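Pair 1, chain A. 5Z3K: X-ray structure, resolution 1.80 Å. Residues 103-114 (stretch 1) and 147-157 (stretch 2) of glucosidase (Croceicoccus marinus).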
# COMPACT_ATOMS: atom_id res chain seq x y z
N ALA A 103 -3.95 6.89 11.31
CA ALA A 103 -3.97 5.74 10.42
C ALA A 103 -4.42 4.47 11.14
O ALA A 103 -4.19 4.28 12.34
CB ALA A 103 -2.59 5.53 9.79
N ASN A 104 -5.09 3.60 10.39
CA ASN A 104 -5.40 2.27 10.88
C ASN A 104 -4.22 1.33 10.68
O ASN A 104 -3.23 1.66 10.02
CB ASN A 104 -6.65 1.73 10.19
CG ASN A 104 -7.92 2.31 10.76
OD1 ASN A 104 -8.53 1.75 11.66
ND2 ASN A 104 -8.32 3.46 10.24
N ILE A 105 -4.32 0.12 11.24
CA ILE A 105 -3.20 -0.81 11.22
C ILE A 105 -3.65 -2.13 10.62
O ILE A 105 -4.75 -2.63 10.92
CB ILE A 105 -2.61 -1.00 12.64
CG1 ILE A 105 -2.01 0.33 13.10
CG2 ILE A 105 -1.53 -2.06 12.64
CD1 ILE A 105 -1.68 0.40 14.59
N LEU A 106 -2.82 -2.67 9.73
CA LEU A 106 -2.93 -4.04 9.22
C LEU A 106 -1.82 -4.81 9.89
O LEU A 106 -0.64 -4.64 9.57
CB LEU A 106 -2.81 -4.06 7.70
CG LEU A 106 -2.68 -5.42 7.03
CD1 LEU A 106 -3.99 -6.15 7.20
CD2 LEU A 106 -2.34 -5.25 5.55
N PHE A 107 -2.17 -5.61 10.89
CA PHE A 107 -1.18 -6.28 11.72
C PHE A 107 -0.91 -7.66 11.13
O PHE A 107 -1.78 -8.54 11.15
CB PHE A 107 -1.65 -6.38 13.17
CG PHE A 107 -0.54 -6.68 14.13
CD1 PHE A 107 0.04 -7.94 14.16
CD2 PHE A 107 -0.05 -5.69 14.97
CE1 PHE A 107 1.08 -8.22 15.03
CE2 PHE A 107 0.99 -5.96 15.84
CZ PHE A 107 1.55 -7.23 15.87
N THR A 108 0.30 -7.87 10.63
CA THR A 108 0.67 -9.13 10.01
C THR A 108 1.20 -10.08 11.08
O THR A 108 2.19 -9.78 11.75
CB THR A 108 1.70 -8.95 8.89
OG1 THR A 108 1.19 -8.02 7.92
CG2 THR A 108 1.98 -10.28 8.19
N ILE A 109 0.53 -11.21 11.23
CA ILE A 109 0.95 -12.30 12.11
C ILE A 109 1.90 -13.20 11.31
O ILE A 109 1.48 -13.93 10.41
CB ILE A 109 -0.26 -13.10 12.61
CG1 ILE A 109 -1.23 -12.17 13.36
CG2 ILE A 109 0.18 -14.29 13.48
CD1 ILE A 109 -2.59 -12.75 13.63
N ALA A 110 3.19 -13.17 11.66
CA ALA A 110 4.19 -13.94 10.92
C ALA A 110 5.39 -14.24 11.81
O ALA A 110 5.66 -13.51 12.77
CB ALA A 110 4.66 -13.20 9.66
N SER A 111 6.12 -15.30 11.46
CA SER A 111 7.34 -15.64 12.18
C SER A 111 8.46 -14.69 11.77
O SER A 111 8.28 -13.75 10.98
CB SER A 111 7.74 -17.10 11.91
OG SER A 111 8.27 -17.23 10.59
N GLU A 112 9.66 -14.94 12.31
CA GLU A 112 10.83 -14.11 12.04
C GLU A 112 11.48 -14.51 10.71
O GLU A 112 12.62 -14.99 10.63
CB GLU A 112 11.82 -14.21 13.20
CG GLU A 112 13.00 -13.26 13.09
CD GLU A 112 12.58 -11.86 12.68
OE1 GLU A 112 13.03 -11.40 11.61
OE2 GLU A 112 11.80 -11.23 13.43
N ILE A 113 10.71 -14.33 9.64
CA ILE A 113 11.22 -14.51 8.28
C ILE A 113 12.29 -13.45 8.00
O ILE A 113 12.02 -12.25 8.19
CB ILE A 113 10.08 -14.40 7.27
CG1 ILE A 113 9.04 -15.50 7.50
CG2 ILE A 113 10.62 -14.38 5.84
CD1 ILE A 113 7.62 -15.14 7.06
N PRO A 114 13.48 -13.82 7.48
CA PRO A 114 13.84 -15.17 7.01
C PRO A 114 14.59 -16.06 8.00
O PRO A 114 14.91 -17.19 7.64
CB PRO A 114 14.76 -14.87 5.82
CG PRO A 114 15.51 -13.66 6.29
CD PRO A 114 14.51 -12.84 7.10
N ASN A 147 -8.98 -0.48 20.52
CA ASN A 147 -9.39 -0.37 19.12
C ASN A 147 -8.28 0.17 18.22
O ASN A 147 -8.53 0.96 17.31
CB ASN A 147 -10.64 0.49 19.00
CG ASN A 147 -11.83 -0.19 19.59
OD1 ASN A 147 -11.89 -1.41 19.56
ND2 ASN A 147 -12.77 0.57 20.14
N ALA A 148 -7.05 -0.28 18.44
CA ALA A 148 -5.94 0.28 17.68
C ALA A 148 -5.68 -0.45 16.37
O ALA A 148 -5.09 0.14 15.46
CB ALA A 148 -4.66 0.28 18.52
N VAL A 149 -6.11 -1.70 16.24
CA VAL A 149 -5.80 -2.53 15.08
C VAL A 149 -7.10 -3.08 14.52
O VAL A 149 -7.72 -3.96 15.14
CB VAL A 149 -4.83 -3.67 15.43
CG1 VAL A 149 -4.53 -4.51 14.21
CG2 VAL A 149 -3.56 -3.10 16.00
N SER A 150 -7.49 -2.61 13.34
CA SER A 150 -8.75 -3.02 12.74
C SER A 150 -8.63 -4.25 11.84
O SER A 150 -9.63 -4.93 11.60
CB SER A 150 -9.34 -1.87 11.92
OG SER A 150 -8.48 -1.55 10.83
N HIS A 151 -7.44 -4.54 11.34
CA HIS A 151 -7.22 -5.59 10.36
C HIS A 151 -6.09 -6.49 10.83
O HIS A 151 -5.03 -6.00 11.24
CB HIS A 151 -6.88 -4.99 9.00
CG HIS A 151 -8.06 -4.41 8.28
ND1 HIS A 151 -8.72 -3.29 8.73
CD2 HIS A 151 -8.69 -4.81 7.16
CE1 HIS A 151 -9.72 -3.02 7.90
NE2 HIS A 151 -9.72 -3.92 6.94
N TRP A 152 -6.32 -7.80 10.77
CA TRP A 152 -5.34 -8.80 11.21
C TRP A 152 -5.07 -9.74 10.05
O TRP A 152 -5.98 -10.44 9.57
CB TRP A 152 -5.85 -9.54 12.45
CG TRP A 152 -5.95 -8.62 13.64
CD1 TRP A 152 -6.99 -7.79 13.95
CD2 TRP A 152 -4.95 -8.40 14.64
NE1 TRP A 152 -6.71 -7.08 15.10
CE2 TRP A 152 -5.47 -7.44 15.54
CE3 TRP A 152 -3.68 -8.93 14.87
CZ2 TRP A 152 -4.75 -7.01 16.66
CZ3 TRP A 152 -2.97 -8.49 15.99
CH2 TRP A 152 -3.51 -7.54 16.86
N GLU A 153 -3.82 -9.75 9.59
CA GLU A 153 -3.41 -10.56 8.45
C GLU A 153 -2.59 -11.74 8.94
O GLU A 153 -1.64 -11.57 9.72
CB GLU A 153 -2.58 -9.73 7.46
CG GLU A 153 -2.13 -10.51 6.20
CD GLU A 153 -1.28 -9.67 5.26
OE1 GLU A 153 -1.37 -9.85 4.03
OE2 GLU A 153 -0.52 -8.82 5.78
N PHE A 154 -2.92 -12.92 8.45
CA PHE A 154 -2.09 -14.10 8.68
C PHE A 154 -1.37 -14.48 7.40
O PHE A 154 -2.01 -14.84 6.41
CB PHE A 154 -2.89 -15.30 9.19
CG PHE A 154 -2.02 -16.50 9.45
CD1 PHE A 154 -1.37 -16.64 10.67
CD2 PHE A 154 -1.80 -17.45 8.46
CE1 PHE A 154 -0.53 -17.73 10.91
CE2 PHE A 154 -0.96 -18.54 8.69
CZ PHE A 154 -0.32 -18.67 9.92
N GLY A 155 -0.04 -14.44 7.44
CA GLY A 155 0.74 -14.93 6.32
C GLY A 155 1.61 -13.88 5.64
O GLY A 155 1.30 -12.68 5.67
N ASP A 156 2.69 -14.33 5.01
CA ASP A 156 3.47 -13.47 4.13
C ASP A 156 4.15 -14.37 3.11
O ASP A 156 5.11 -15.06 3.46
CB ASP A 156 4.48 -12.63 4.91
CG ASP A 156 5.18 -11.61 4.02
OD1 ASP A 156 6.20 -11.99 3.40
OD2 ASP A 156 4.72 -10.45 3.93
N GLN A 157 3.67 -14.35 1.86
CA GLN A 157 4.27 -15.08 0.75
C GLN A 157 4.55 -16.56 1.07
O GLN A 157 5.68 -17.02 0.89
CB GLN A 157 5.55 -14.39 0.30
CG GLN A 157 5.51 -12.90 0.51
CD GLN A 157 6.69 -12.14 -0.07
OE1 GLN A 157 7.13 -12.42 -1.18
NE2 GLN A 157 7.19 -11.17 0.68
O HOH W 1 -6.44 0.08 13.11
O HOH W 2 -9.32 0.91 14.13

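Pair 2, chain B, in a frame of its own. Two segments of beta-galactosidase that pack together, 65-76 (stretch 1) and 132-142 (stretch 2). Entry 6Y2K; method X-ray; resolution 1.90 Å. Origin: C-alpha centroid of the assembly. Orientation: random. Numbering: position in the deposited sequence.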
# COMPACT_ATOMS: atom_id res chain seq x y z
N GLY B 65 20.37 -13.48 57.56
CA GLY B 65 20.77 -14.64 56.75
C GLY B 65 21.08 -14.36 55.29
O GLY B 65 21.16 -15.29 54.50
N LEU B 66 21.26 -13.09 54.93
CA LEU B 66 21.55 -12.69 53.55
C LEU B 66 23.05 -12.77 53.27
O LEU B 66 23.85 -12.28 54.06
CB LEU B 66 21.04 -11.28 53.27
CG LEU B 66 19.53 -11.14 53.47
CD1 LEU B 66 19.12 -9.69 53.64
CD2 LEU B 66 18.78 -11.80 52.31
N LYS B 67 23.40 -13.40 52.16
CA LYS B 67 24.77 -13.52 51.69
C LYS B 67 25.10 -12.33 50.80
O LYS B 67 24.31 -11.99 49.92
CB LYS B 67 24.95 -14.81 50.89
CG LYS B 67 24.84 -16.08 51.72
CD LYS B 67 25.26 -17.29 50.90
CE LYS B 67 25.51 -18.50 51.77
NZ LYS B 67 24.32 -18.83 52.61
N VAL B 68 26.25 -11.71 51.01
CA VAL B 68 26.57 -10.44 50.35
C VAL B 68 27.57 -10.62 49.21
O VAL B 68 28.56 -11.34 49.35
CB VAL B 68 27.06 -9.38 51.35
CG1 VAL B 68 27.51 -8.10 50.62
CG2 VAL B 68 25.94 -9.06 52.34
N ILE B 69 27.29 -9.95 48.09
CA ILE B 69 28.22 -9.79 46.98
C ILE B 69 28.75 -8.38 47.10
O ILE B 69 28.00 -7.42 46.92
CB ILE B 69 27.52 -9.96 45.60
CG1 ILE B 69 26.82 -11.33 45.48
CG2 ILE B 69 28.52 -9.76 44.46
CD1 ILE B 69 25.69 -11.35 44.47
N LEU B 70 30.05 -8.23 47.40
CA LEU B 70 30.64 -6.92 47.66
C LEU B 70 31.29 -6.41 46.37
O LEU B 70 32.13 -7.09 45.80
CB LEU B 70 31.70 -7.02 48.76
CG LEU B 70 31.71 -6.01 49.92
CD1 LEU B 70 33.08 -6.02 50.60
CD2 LEU B 70 31.28 -4.60 49.54
N GLY B 71 30.90 -5.23 45.92
CA GLY B 71 31.49 -4.65 44.70
C GLY B 71 32.66 -3.72 44.99
O GLY B 71 32.54 -2.85 45.84
N THR B 72 33.79 -3.90 44.28
CA THR B 72 34.87 -2.92 44.34
C THR B 72 34.36 -1.66 43.61
O THR B 72 33.67 -1.78 42.60
CB THR B 72 36.22 -3.40 43.74
OG1 THR B 72 36.12 -3.60 42.32
CG2 THR B 72 36.68 -4.68 44.42
N PRO B 73 34.68 -0.47 44.14
CA PRO B 73 34.07 0.77 43.68
C PRO B 73 34.79 1.50 42.52
O PRO B 73 34.61 2.71 42.34
CB PRO B 73 34.09 1.62 44.95
CG PRO B 73 35.39 1.25 45.56
CD PRO B 73 35.50 -0.24 45.34
N THR B 74 35.54 0.76 41.72
CA THR B 74 36.47 1.35 40.76
C THR B 74 35.83 1.86 39.45
O THR B 74 36.52 2.49 38.64
CB THR B 74 37.62 0.37 40.43
OG1 THR B 74 37.09 -0.87 39.97
CG2 THR B 74 38.47 0.12 41.65
N ALA B 75 34.54 1.60 39.24
CA ALA B 75 33.82 2.11 38.06
C ALA B 75 33.61 3.61 38.12
O ALA B 75 33.50 4.26 37.08
CB ALA B 75 32.47 1.41 37.92
N THR B 76 33.52 4.14 39.34
CA THR B 76 33.18 5.54 39.58
C THR B 76 34.13 6.17 40.61
O THR B 76 33.73 6.43 41.74
CB THR B 76 31.71 5.68 40.04
OG1 THR B 76 31.39 4.67 41.00
CG2 THR B 76 30.77 5.52 38.86
N PRO B 132 32.09 -12.63 57.62
CA PRO B 132 31.20 -13.78 57.39
C PRO B 132 29.97 -13.51 56.51
O PRO B 132 29.38 -14.46 55.99
CB PRO B 132 30.76 -14.20 58.81
CG PRO B 132 30.96 -12.98 59.65
CD PRO B 132 32.12 -12.24 59.05
N ALA B 133 29.58 -12.25 56.37
CA ALA B 133 28.54 -11.83 55.41
C ALA B 133 28.98 -11.92 53.94
O ALA B 133 28.14 -12.11 53.08
CB ALA B 133 28.07 -10.41 55.70
N VAL B 134 30.27 -11.77 53.66
CA VAL B 134 30.74 -11.64 52.28
C VAL B 134 30.95 -13.01 51.65
O VAL B 134 31.86 -13.74 52.04
CB VAL B 134 32.01 -10.77 52.19
CG1 VAL B 134 32.53 -10.69 50.75
CG2 VAL B 134 31.74 -9.38 52.72
N ALA B 135 30.09 -13.35 50.69
CA ALA B 135 30.17 -14.63 49.98
C ALA B 135 30.88 -14.51 48.64
O ALA B 135 31.37 -15.52 48.10
CB ALA B 135 28.77 -15.18 49.78
N SER B 136 30.97 -13.29 48.11
CA SER B 136 31.39 -13.06 46.74
C SER B 136 31.86 -11.63 46.54
O SER B 136 31.45 -10.74 47.29
CB SER B 136 30.20 -13.35 45.81
OG SER B 136 30.46 -12.95 44.48
N TRP B 137 32.71 -11.40 45.53
CA TRP B 137 33.10 -10.05 45.13
C TRP B 137 32.80 -9.82 43.66
O TRP B 137 33.12 -10.67 42.84
CB TRP B 137 34.59 -9.81 45.34
CG TRP B 137 35.07 -9.78 46.76
CD1 TRP B 137 35.35 -10.86 47.55
CD2 TRP B 137 35.37 -8.63 47.54
NE1 TRP B 137 35.78 -10.44 48.77
CE2 TRP B 137 35.81 -9.08 48.80
CE3 TRP B 137 35.31 -7.25 47.30
CZ2 TRP B 137 36.20 -8.20 49.82
CZ3 TRP B 137 35.69 -6.37 48.31
CH2 TRP B 137 36.13 -6.85 49.55
N GLN B 138 32.20 -8.67 43.34
CA GLN B 138 32.10 -8.18 41.96
C GLN B 138 33.22 -7.18 41.72
O GLN B 138 33.32 -6.18 42.45
CB GLN B 138 30.76 -7.49 41.70
CG GLN B 138 30.63 -6.89 40.29
CD GLN B 138 29.33 -6.15 40.08
OE1 GLN B 138 28.28 -6.77 39.96
NE2 GLN B 138 29.39 -4.82 40.02
N THR B 139 34.07 -7.42 40.73
CA THR B 139 35.10 -6.45 40.34
C THR B 139 34.47 -5.32 39.52
O THR B 139 33.81 -5.58 38.53
CB THR B 139 36.21 -7.10 39.51
OG1 THR B 139 35.64 -7.83 38.42
CG2 THR B 139 37.04 -8.03 40.39
N ASP B 140 34.65 -4.08 39.96
CA ASP B 140 34.26 -2.92 39.16
C ASP B 140 32.72 -2.99 38.88
O ASP B 140 31.95 -3.41 39.77
CB ASP B 140 35.15 -2.87 37.90
CG ASP B 140 35.22 -1.50 37.22
OD1 ASP B 140 34.35 -1.24 36.34
OD2 ASP B 140 36.18 -0.73 37.49
N ASN B 141 32.28 -2.58 37.69
CA ASN B 141 30.87 -2.63 37.30
C ASN B 141 30.75 -2.41 35.80
O ASN B 141 31.01 -1.31 35.32
CB ASN B 141 30.04 -1.58 38.04
CG ASN B 141 28.55 -1.76 37.80
OD1 ASN B 141 27.91 -2.65 38.39
ND2 ASN B 141 27.98 -0.93 36.92
N GLU B 142 30.39 -3.46 35.07
CA GLU B 142 30.10 -3.39 33.63
C GLU B 142 31.25 -2.77 32.84
O GLU B 142 31.12 -1.70 32.24
CB GLU B 142 28.78 -2.63 33.36
CG GLU B 142 27.52 -3.34 33.85
CD GLU B 142 26.24 -2.69 33.32
OE1 GLU B 142 26.21 -1.45 33.18
OE2 GLU B 142 25.24 -3.42 33.05

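Two parallel strands lie side by side in both pairs, their axes 4.6 Å apart at closest approach in pair 1 and 4.3 Å in pair 2, with crossing angles of -25° and -24°; fourteen central residues superpose with an RMSD of 0.5 Å. The buried surface is nearly equal, 795 and 792 Å².

The backbone ladder is common to both. In pair 1, Phe A107 N donates to His A151 O (2.9 Å), Glu A153 N to Phe A107 O (2.8 Å) and Ile A109 N to Glu A153 O (2.7 Å). The matched bonds of pair 2 run from Leu B70 N to Ser B136 O (2.9 Å), from Gln B138 N to Leu B70 O (2.9 Å) and from Thr B72 N to Gln B138 O (3.0 Å). Single residues of the first strand thus bond through both N and O to alternate residues of the second, as parallel pairing requires.

The N-terminal ends differ. In pair 2, Val B68 N bonds to Ala B133 O (2.8 Å), and Val B68 O accepts from Ala B135 N (2.9 Å) and weakly from Ser B136 N (3.3 Å), at a beta bulge where the register shifts by one. In pair 1 the matched carbonyl, Ile A105 O, receives only a weak bond from His A151 N (3.3 Å). Water 1 fills the gap, lying 2.8 Å from Ile A105 N, 2.7 Å from Ala A148 O and 2.9 Å from Ser A150 N, so it joins backbone groups that are too far apart to meet directly. Ala A148 and Ala B133 correspondingly superpose less closely, 1.8 Å apart at CA.

The matched tryptophan, Trp A152 or Trp B137, offers a ring face to the residue paired with it on the first strand, Phe A107 or Leu B70. Phe A107 CB lies 4.0 Å from the centroid of the Trp A152 six-membered ring, and the two aromatic rings meet obliquely, their planes at 31°. Leucine does the same work in pair 2: Leu B70 CB lies 4.1 Å from the corresponding Trp B137 centroid, and Leu B70 CD1 reaches Trp B137 CH2 at 3.3 Å. The matched valines pack against the same first-strand residues, with Val A149 CG1 3.6 Å from Phe A107 CB and Val B134 CG2 4.2 Å from Leu B70 CD1. Ile A109 CD1 and Thr B72 CG2 approach the tryptophans similarly, at 4.2 Å from Trp A152 CE3 and 4.1 Å from Trp B137 CE3.

On the face of Thr A108 and Glu A153, Thr A108 OG1 donates to Glu A153 OE2 (2.9 Å). Their counterparts Gly B71 and Gln B138 cannot repeat this, glycine having no side chain; Gln B138 NE2 instead bonds to Asp B140 O (2.9 Å) within its own stretch. Polar cross-links in pair 2 move toward the C-terminal end, where Asp B140 N donates to Thr B72 OG1 (2.8 Å) and Thr B74 OG1 to Asp B140 OD2 (2.6 Å). At the matched positions of pair 1, Gly A155 N makes a weak bond to the backbone atom Ile A109 O (3.4 Å).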